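Local coordinates for acetylcholine-binding protein (PDB 2BJ0) that probably binds acetylcholine at the interfaces between its five subunits, on a scaffold like the extracellular ligand-binding domain of nicotinic acetylcholine receptors, at residues 24-29 and 148-153; 30-35 and 162-167; 49-54 and 113-118. One frame throughout, in Å; residues are numbered along the deposited sequence.

Contact 1. Residues 24-29 and 148-153; sequences PLNVSL and QFALIT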
loop_
_atom_site.group_PDB
_atom_site.type_symbol
_atom_site.label_atom_id
_atom_site.label_comp_id
_atom_site.label_asym_id
_atom_site.label_seq_id
_atom_site.Cartn_x
_atom_site.Cartn_y
_atom_site.Cartn_z
ATOM N N PRO A 24 32.075 -5.347 14.627
ATOM C CA PRO A 24 30.961 -4.862 13.812
ATOM C C PRO A 24 30.795 -5.694 12.538
ATOM O O PRO A 24 31.768 -6.261 12.026
ATOM C CB PRO A 24 31.373 -3.439 13.456
ATOM C CG PRO A 24 32.477 -3.100 14.380
ATOM C CD PRO A 24 33.171 -4.368 14.707
ATOM N N LEU A 25 29.559 -5.785 12.048
ATOM C CA LEU A 25 29.302 -6.385 10.745
ATOM C C LEU A 25 29.766 -5.404 9.681
ATOM O O LEU A 25 29.383 -4.242 9.703
ATOM C CB LEU A 25 27.807 -6.695 10.571
ATOM C CG LEU A 25 27.364 -7.260 9.228
ATOM C CD1 LEU A 25 27.738 -8.716 9.151
ATOM C CD2 LEU A 25 25.874 -7.100 9.047
ATOM N N ASN A 26 30.611 -5.869 8.766
ATOM C CA ASN A 26 31.068 -5.037 7.656
ATOM C C ASN A 26 30.064 -5.073 6.528
ATOM O O ASN A 26 29.792 -6.117 5.954
ATOM C CB ASN A 26 32.384 -5.546 7.085
ATOM C CG ASN A 26 33.577 -5.168 7.914
ATOM O OD1 ASN A 26 34.676 -5.677 7.666
ATOM N ND2 ASN A 26 33.393 -4.275 8.901
ATOM N N VAL A 27 29.542 -3.928 6.157
ATOM C CA VAL A 27 28.624 -3.928 5.055
ATOM C C VAL A 27 29.196 -3.056 3.971
ATOM O O VAL A 27 29.440 -1.884 4.196
ATOM C CB VAL A 27 27.233 -3.419 5.507
ATOM C CG1 VAL A 27 26.273 -3.347 4.322
ATOM C CG2 VAL A 27 26.691 -4.316 6.593
ATOM N N SER A 28 29.417 -3.622 2.792
ATOM C CA SER A 28 29.956 -2.854 1.688
ATOM C C SER A 28 28.849 -2.339 0.802
ATOM O O SER A 28 27.974 -3.114 0.427
ATOM C CB SER A 28 30.857 -3.739 0.845
ATOM O OG SER A 28 31.740 -4.445 1.695
ATOM N N LEU A 29 28.919 -1.059 0.441
ATOM C CA LEU A 29 27.959 -0.418 -0.476
ATOM C C LEU A 29 28.661 0.163 -1.670
ATOM O O LEU A 29 29.709 0.812 -1.532
ATOM C CB LEU A 29 27.249 0.751 0.207
ATOM C CG LEU A 29 26.393 0.441 1.420
ATOM C CD1 LEU A 29 25.699 1.714 1.932
ATOM C CD2 LEU A 29 25.398 -0.656 1.036
ATOM N N GLN A 148 28.194 -1.864 15.762
ATOM C CA GLN A 148 27.503 -3.061 15.237
ATOM C C GLN A 148 27.562 -3.167 13.716
ATOM O O GLN A 148 27.714 -4.245 13.183
ATOM C CB GLN A 148 26.040 -3.059 15.692
ATOM C CG GLN A 148 25.886 -3.296 17.161
ATOM C CD GLN A 148 24.441 -3.401 17.610
ATOM O OE1 GLN A 148 23.523 -3.411 16.799
ATOM N NE2 GLN A 148 24.241 -3.465 18.916
ATOM N N PHE A 149 27.484 -2.027 13.034
ATOM C CA PHE A 149 27.267 -1.962 11.596
ATOM C C PHE A 149 28.303 -1.011 11.016
ATOM O O PHE A 149 28.161 0.192 11.141
ATOM C CB PHE A 149 25.877 -1.370 11.414
ATOM C CG PHE A 149 25.339 -1.361 10.015
ATOM C CD1 PHE A 149 25.793 -0.461 9.063
ATOM C CD2 PHE A 149 24.220 -2.141 9.705
ATOM C CE1 PHE A 149 25.243 -0.412 7.796
ATOM C CE2 PHE A 149 23.632 -2.073 8.443
ATOM C CZ PHE A 149 24.138 -1.206 7.480
ATOM N N ALA A 150 29.349 -1.539 10.385
ATOM C CA ALA A 150 30.355 -0.663 9.792
ATOM C C ALA A 150 30.229 -0.641 8.283
ATOM O O ALA A 150 30.186 -1.682 7.667
ATOM C CB ALA A 150 31.760 -1.098 10.222
ATOM N N LEU A 151 30.155 0.561 7.699
ATOM C CA LEU A 151 30.055 0.745 6.254
ATOM C C LEU A 151 31.440 0.818 5.655
ATOM O O LEU A 151 32.337 1.428 6.243
ATOM C CB LEU A 151 29.350 2.063 5.914
ATOM C CG LEU A 151 27.828 2.067 5.956
ATOM C CD1 LEU A 151 27.273 3.394 5.485
ATOM C CD2 LEU A 151 27.296 0.942 5.095
ATOM N N ILE A 152 31.604 0.193 4.497
ATOM C CA ILE A 152 32.845 0.267 3.744
ATOM C C ILE A 152 32.475 0.422 2.267
ATOM O O ILE A 152 31.384 0.009 1.833
ATOM C CB ILE A 152 33.762 -0.991 3.984
ATOM C CG1 ILE A 152 33.080 -2.282 3.538
ATOM C CG2 ILE A 152 34.214 -1.107 5.470
ATOM C CD1 ILE A 152 33.949 -3.545 3.701
ATOM N N THR A 153 33.351 1.063 1.509
ATOM C CA THR A 153 33.203 1.097 0.064
ATOM C C THR A 153 33.400 -0.303 -0.520
ATOM O O THR A 153 34.356 -1.023 -0.192
ATOM C CB THR A 153 34.153 2.143 -0.550
ATOM O OG1 THR A 153 33.649 3.450 -0.239
ATOM C CG2 THR A 153 34.106 2.135 -2.094
#
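The F149 ring carries V27 CG2 over one face: CG2 lies 4.2 Å from the ring centroid and 14° off the ring normal, a CH-pi contact displaced toward the rim near CZ. P83 and L85 of the same chain also pack on this phenyl group. F149 shares its side of the sheet with L25, V27 and L151, while L29 CD1 meets L151 CD2 at 3.6 Å. On the other side, among N26, S28 and A150, I152 holds CG1 in the crowded position between N and carbonyl carbon (chi1 61°), which sets CG1 3.1 Å from S28 OG; CD1 is also close to that oxygen. Between these faces the strands run parallel, joined by five alternating backbone hydrogen bonds; the straightest is V27 N to A150 O, 2.8 Å, with 173° at the hydrogen. L151 N points away from this pairing and bonds D192 OD2 on strand 190-202. The chemistry is therefore amphipathic: a buried, apolar face turned into the immunoglobulin-like sandwich, and a more accessible face bearing N26 and S28, held together by backbone bonding rather than by polar side chains.

Contact 2. Residues 30-35 and 162-167; sequences NFKLMN and AEYFDS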
loop_
_atom_site.group_PDB
_atom_site.type_symbol
_atom_site.label_atom_id
_atom_site.label_comp_id
_atom_site.label_asym_id
_atom_site.label_seq_id
_atom_site.Cartn_x
_atom_site.Cartn_y
_atom_site.Cartn_z
ATOM N N ASN A 30 28.090 -0.092 -2.837
ATOM C CA ASN A 30 28.424 0.575 -4.088
ATOM C C ASN A 30 27.093 1.032 -4.668
ATOM O O ASN A 30 26.057 0.533 -4.243
ATOM C CB ASN A 30 29.158 -0.368 -5.044
ATOM C CG ASN A 30 30.667 -0.447 -4.743
ATOM O OD1 ASN A 30 31.215 -1.527 -4.576
ATOM N ND2 ASN A 30 31.321 0.715 -4.636
ATOM N N PHE A 31 27.113 1.967 -5.610
ATOM C CA PHE A 31 25.894 2.543 -6.138
ATOM C C PHE A 31 25.999 2.680 -7.626
ATOM O O PHE A 31 27.088 2.840 -8.174
ATOM C CB PHE A 31 25.600 3.923 -5.511
ATOM C CG PHE A 31 25.393 3.890 -4.033
ATOM C CD1 PHE A 31 24.130 3.639 -3.499
ATOM C CD2 PHE A 31 26.446 4.137 -3.167
ATOM C CE1 PHE A 31 23.921 3.603 -2.143
ATOM C CE2 PHE A 31 26.242 4.112 -1.806
ATOM C CZ PHE A 31 24.967 3.845 -1.280
ATOM N N LYS A 32 24.851 2.628 -8.280
ATOM C CA LYS A 32 24.750 2.922 -9.686
ATOM C C LYS A 32 23.661 3.977 -9.845
ATOM O O LYS A 32 22.474 3.695 -9.593
ATOM C CB LYS A 32 24.371 1.664 -10.487
ATOM C CG LYS A 32 25.383 0.508 -10.403
ATOM C CD LYS A 32 26.557 0.788 -11.334
ATOM C CE LYS A 32 27.770 0.060 -10.869
ATOM N NZ LYS A 32 28.942 0.358 -11.740
ATOM N N LEU A 33 24.048 5.179 -10.271
ATOM C CA LEU A 33 23.080 6.197 -10.604
ATOM C C LEU A 33 22.622 5.925 -12.030
ATOM O O LEU A 33 23.409 6.051 -12.949
ATOM C CB LEU A 33 23.637 7.624 -10.412
ATOM C CG LEU A 33 22.714 8.813 -10.725
ATOM C CD1 LEU A 33 21.478 8.797 -9.820
ATOM C CD2 LEU A 33 23.424 10.155 -10.568
ATOM N N MET A 34 21.355 5.511 -12.179
ATOM C CA MET A 34 20.809 5.045 -13.460
ATOM C C MET A 34 20.163 6.133 -14.308
ATOM O O MET A 34 20.235 6.103 -15.547
ATOM C CB MET A 34 19.780 3.934 -13.217
ATOM C CG MET A 34 20.302 2.771 -12.386
ATOM S SD MET A 34 21.634 1.865 -13.193
ATOM C CE MET A 34 20.761 1.139 -14.581
ATOM N N ASN A 35 19.499 7.062 -13.638
ATOM C CA ASN A 35 18.739 8.058 -14.316
ATOM C C ASN A 35 18.397 9.200 -13.321
ATOM O O ASN A 35 18.331 8.973 -12.123
ATOM C CB ASN A 35 17.455 7.444 -14.848
ATOM C CG ASN A 35 16.809 8.204 -15.973
ATOM O OD1 ASN A 35 17.231 9.307 -16.315
ATOM N ND2 ASN A 35 15.780 7.614 -16.578
ATOM N N ALA A 162 28.513 6.262 -12.260
ATOM C CA ALA A 162 27.890 6.691 -13.530
ATOM C C ALA A 162 27.876 5.669 -14.677
ATOM O O ALA A 162 27.320 5.943 -15.744
ATOM C CB ALA A 162 28.502 7.990 -14.002
ATOM N N GLU A 163 28.412 4.478 -14.440
ATOM C CA GLU A 163 28.596 3.488 -15.480
ATOM C C GLU A 163 27.355 3.262 -16.369
ATOM O O GLU A 163 27.470 3.216 -17.601
ATOM C CB GLU A 163 29.062 2.161 -14.872
ATOM C CG GLU A 163 29.678 1.231 -15.910
ATOM C CD GLU A 163 30.104 -0.110 -15.350
ATOM O OE1 GLU A 163 30.161 -0.290 -14.113
ATOM O OE2 GLU A 163 30.391 -1.011 -16.168
ATOM N N TYR A 164 26.177 3.109 -15.755
ATOM C CA TYR A 164 24.967 2.783 -16.523
ATOM C C TYR A 164 24.019 3.966 -16.735
ATOM O O TYR A 164 22.876 3.787 -17.172
ATOM C CB TYR A 164 24.195 1.649 -15.845
ATOM C CG TYR A 164 24.949 0.360 -15.642
ATOM C CD1 TYR A 164 25.631 -0.253 -16.693
ATOM C CD2 TYR A 164 24.948 -0.273 -14.406
ATOM C CE1 TYR A 164 26.309 -1.461 -16.496
ATOM C CE2 TYR A 164 25.624 -1.468 -14.203
ATOM C CZ TYR A 164 26.300 -2.046 -15.250
ATOM O OH TYR A 164 26.947 -3.230 -15.057
ATOM N N PHE A 165 24.478 5.180 -16.437
ATOM C CA PHE A 165 23.615 6.346 -16.503
ATOM C C PHE A 165 23.104 6.592 -17.935
ATOM O O PHE A 165 23.875 6.508 -18.893
ATOM C CB PHE A 165 24.337 7.580 -15.949
ATOM C CG PHE A 165 23.470 8.793 -15.881
ATOM C CD1 PHE A 165 23.336 9.637 -16.988
ATOM C CD2 PHE A 165 22.738 9.071 -14.734
ATOM C CE1 PHE A 165 22.493 10.750 -16.943
ATOM C CE2 PHE A 165 21.895 10.192 -14.674
ATOM C CZ PHE A 165 21.786 11.040 -15.771
ATOM N N ASP A 166 21.814 6.914 -18.082
ATOM C CA ASP A 166 21.223 7.151 -19.398
ATOM C C ASP A 166 20.033 8.071 -19.197
ATOM O O ASP A 166 19.093 7.703 -18.494
ATOM C CB ASP A 166 20.768 5.799 -19.990
ATOM C CG ASP A 166 20.483 5.839 -21.506
ATOM O OD1 ASP A 166 20.552 6.915 -22.166
ATOM O OD2 ASP A 166 20.182 4.781 -22.130
ATOM N N SER A 167 20.063 9.262 -19.798
ATOM C CA SER A 167 18.902 10.145 -19.812
ATOM C C SER A 167 18.851 10.946 -21.112
ATOM O O SER A 167 19.892 11.410 -21.549
ATOM C CB SER A 167 18.966 11.106 -18.620
ATOM O OG SER A 167 18.055 12.187 -18.769
HETATM O O HOH W 1 25.205 4.015 -13.366
HETATM O O HOH W 2 20.176 3.603 -17.266
#
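A classic beta bulge, with M34 and N35 both facing V49, meets a type I turn from A162 to F165 here; the turn probably belongs to the segment called loop F in this receptor family, on the complementary side of a subunit interface. F165 and D166 dock on the bulged strand. D166 N donates to M34 O at 3.1 Å, approaching 33° out of the carbonyl plane, and L33 O sits in the plane of the F165 ring at its edge, while L33 CG lies 4.0 Å from F165 CD2. M34 is bent at chi2 (-64°) and chi3 (-67°), and its thioether lies alongside Y164: SD reaches Y164 CB at 3.7 Å and stands at the ring edge, 5.3 Å from the centroid, a Met-aromatic contact. K32 crosses the same tyrosine obliquely, its CD nearest Y164 CD2, before NZ forms a salt bridge with E163 OE1 on the anti side of the carboxylate. E156 and the carbonyl of N160 also hold that ammonium group, so its positive charge is probably well compensated. Y164 OH bonds S185 N of a neighbouring subunit, next to the vicinal disulfide C186-C187 of that subunit, which ties this turn to what is probably loop C of that subunit. Where strand and turn lack a direct bond, water fills in: water 1 donates to L33 O at 2.7 Å and accepts from Y164 N, also at 2.7 Å.

Contact 3. Residues 49-54 and 113-118; sequences VLWTQA and VPSQRV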
loop_
_atom_site.group_PDB
_atom_site.type_symbol
_atom_site.label_atom_id
_atom_site.label_comp_id
_atom_site.label_asym_id
_atom_site.label_seq_id
_atom_site.Cartn_x
_atom_site.Cartn_y
_atom_site.Cartn_z
ATOM N N VAL A 49 16.872 7.445 -10.226
ATOM C CA VAL A 49 16.894 5.990 -10.060
ATOM C C VAL A 49 18.302 5.540 -9.678
ATOM O O VAL A 49 19.284 5.871 -10.351
ATOM C CB VAL A 49 16.412 5.278 -11.312
ATOM C CG1 VAL A 49 16.493 3.743 -11.144
ATOM C CG2 VAL A 49 14.976 5.693 -11.608
ATOM N N LEU A 50 18.371 4.752 -8.612
ATOM C CA LEU A 50 19.627 4.381 -7.978
ATOM C C LEU A 50 19.582 2.894 -7.629
ATOM O O LEU A 50 18.624 2.430 -6.978
ATOM C CB LEU A 50 19.784 5.225 -6.707
ATOM C CG LEU A 50 21.039 5.093 -5.832
ATOM C CD1 LEU A 50 22.280 5.711 -6.529
ATOM C CD2 LEU A 50 20.825 5.729 -4.459
ATOM N N TRP A 51 20.578 2.124 -8.080
ATOM C CA TRP A 51 20.805 0.803 -7.499
ATOM C C TRP A 51 21.791 0.938 -6.364
ATOM O O TRP A 51 22.809 1.604 -6.528
ATOM C CB TRP A 51 21.412 -0.154 -8.519
ATOM C CG TRP A 51 20.633 -0.368 -9.762
ATOM C CD1 TRP A 51 19.377 0.138 -10.085
ATOM C CD2 TRP A 51 21.030 -1.179 -10.869
ATOM N NE1 TRP A 51 18.991 -0.333 -11.322
ATOM C CE2 TRP A 51 19.979 -1.140 -11.825
ATOM C CE3 TRP A 51 22.176 -1.943 -11.161
ATOM C CZ2 TRP A 51 20.050 -1.815 -13.042
ATOM C CZ3 TRP A 51 22.234 -2.629 -12.384
ATOM C CH2 TRP A 51 21.176 -2.560 -13.293
ATOM N N THR A 52 21.470 0.323 -5.226
ATOM C CA THR A 52 22.335 0.215 -4.061
ATOM C C THR A 52 22.809 -1.208 -4.056
ATOM O O THR A 52 21.993 -2.106 -4.036
ATOM C CB THR A 52 21.559 0.473 -2.746
ATOM O OG1 THR A 52 21.274 1.869 -2.635
ATOM C CG2 THR A 52 22.460 0.229 -1.501
ATOM N N GLN A 53 24.121 -1.425 -4.095
ATOM C CA GLN A 53 24.641 -2.775 -4.111
ATOM C C GLN A 53 25.227 -3.045 -2.758
ATOM O O GLN A 53 26.314 -2.564 -2.468
ATOM C CB GLN A 53 25.715 -2.945 -5.203
ATOM C CG GLN A 53 25.319 -2.392 -6.564
ATOM C CD GLN A 53 26.392 -2.545 -7.648
ATOM O OE1 GLN A 53 26.066 -2.529 -8.826
ATOM N NE2 GLN A 53 27.661 -2.691 -7.250
ATOM N N ALA A 54 24.502 -3.785 -1.920
ATOM C CA ALA A 54 24.922 -4.010 -0.553
ATOM C C ALA A 54 25.387 -5.445 -0.357
ATOM O O ALA A 54 24.680 -6.386 -0.738
ATOM C CB ALA A 54 23.779 -3.708 0.419
ATOM N N VAL A 113 20.656 -5.971 -4.022
ATOM C CA VAL A 113 20.745 -4.865 -4.957
ATOM C C VAL A 113 19.355 -4.355 -5.235
ATOM O O VAL A 113 18.786 -4.690 -6.247
ATOM C CB VAL A 113 21.420 -5.258 -6.301
ATOM C CG1 VAL A 113 21.632 -3.997 -7.193
ATOM C CG2 VAL A 113 22.757 -5.953 -6.068
ATOM N N PRO A 114 18.819 -3.531 -4.346
ATOM C CA PRO A 114 17.558 -2.866 -4.625
ATOM C C PRO A 114 17.682 -1.725 -5.678
ATOM O O PRO A 114 18.588 -0.906 -5.577
ATOM C CB PRO A 114 17.143 -2.291 -3.251
ATOM C CG PRO A 114 18.383 -2.203 -2.426
ATOM C CD PRO A 114 19.372 -3.179 -3.019
ATOM N N SER A 115 16.798 -1.682 -6.677
ATOM C CA SER A 115 16.678 -0.472 -7.476
ATOM C C SER A 115 15.591 0.418 -6.871
ATOM O O SER A 115 14.417 -0.052 -6.736
ATOM C CB SER A 115 16.362 -0.814 -8.928
ATOM O OG SER A 115 16.274 0.394 -9.699
ATOM N N GLN A 116 15.917 1.673 -6.514
ATOM C CA GLN A 116 14.896 2.575 -5.911
ATOM C C GLN A 116 14.854 3.948 -6.541
ATOM O O GLN A 116 15.894 4.503 -6.943
ATOM C CB GLN A 116 15.100 2.757 -4.401
ATOM C CG GLN A 116 15.236 1.440 -3.590
ATOM C CD GLN A 116 15.874 1.671 -2.250
ATOM O OE1 GLN A 116 17.121 1.833 -2.135
ATOM N NE2 GLN A 116 15.064 1.716 -1.237
ATOM N N ARG A 117 13.650 4.498 -6.608
ATOM C CA ARG A 117 13.447 5.885 -6.999
ATOM C C ARG A 117 13.420 6.725 -5.730
ATOM O O ARG A 117 12.540 6.526 -4.890
ATOM C CB ARG A 117 12.126 6.070 -7.783
ATOM C CG ARG A 117 11.928 7.536 -8.128
ATOM C CD ARG A 117 10.758 7.875 -9.059
ATOM N NE ARG A 117 9.518 7.192 -8.710
ATOM C CZ ARG A 117 8.322 7.761 -8.727
ATOM N NH1 ARG A 117 8.186 9.051 -9.020
ATOM N NH2 ARG A 117 7.258 7.044 -8.414
ATOM N N VAL A 118 14.377 7.661 -5.619
ATOM C CA VAL A 118 14.655 8.452 -4.419
ATOM C C VAL A 118 14.541 9.960 -4.702
ATOM O O VAL A 118 15.137 10.463 -5.653
ATOM C CB VAL A 118 16.108 8.177 -3.887
ATOM C CG1 VAL A 118 16.299 8.784 -2.512
ATOM C CG2 VAL A 118 16.356 6.692 -3.765
HETATM O O HOH W 3 19.126 2.383 -3.991
#
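W51 and S115 form a non-hydrogen-bonded pair of antiparallel strands that probably carry the loop D and loop E residues of the family's ligand site. The CB of W51 rests 4.1 Å from V113 CG1. Its CG is anti to the carbonyl carbon (chi1 -58°), and beyond it the pyrrole edge faces S115: CD1 lies 3.1 Å from S115 OG, with NE1 also close, and the oxygen stays near the ring plane. At the far end the six-membered ring packs on M34 of strand 25-40. W142 of a neighbouring subunit meets the indole edge-to-face, and its NE1 bonds V113 O, consistent with the aromatic box of such sites.

The backbone evidence for the pairing is direct. L50 and Q116 exchange two hydrogen bonds, of which Q116 N to L50 O is the straighter (2.8 Å, 174°), and T52 N donates to P114 O. P114 N has no hydrogen to return to T52 O, which instead receives the V113 CA-H, with CA at 3.2 Å, and lies 3.0 Å from P114 CD. On the face bearing L50 and Q116, one water joins both strands: it donates to L50 O and, at 2.8 Å, to Q116 OE1, and accepts from T52 OG1 at 2.6 Å.

All three contacts use one mixed sheet, though 162-167 is a loop packed against it. Strand 25-40 supplies its early part to contact 1 and the following residues to contact 2, whose centres lie about 23 Å apart on opposite sides of the chain's centre. Strand 45-57, next in the chain and in the sheet, carries contact 3, about 10 Å from contact 2 and 17 Å from contact 1 between centres. Along the sequence the order is 24-29, 30-35, 49-54, 113-118, 148-153, 162-167, so both segments of contact 3 fall between those of the other two. Contacts 2 and 3 are joined directly, M34 N to V49 O at 2.8 Å, and both touch the same neighbouring subunit, placing this end of the sheet at the probable ligand-binding interface.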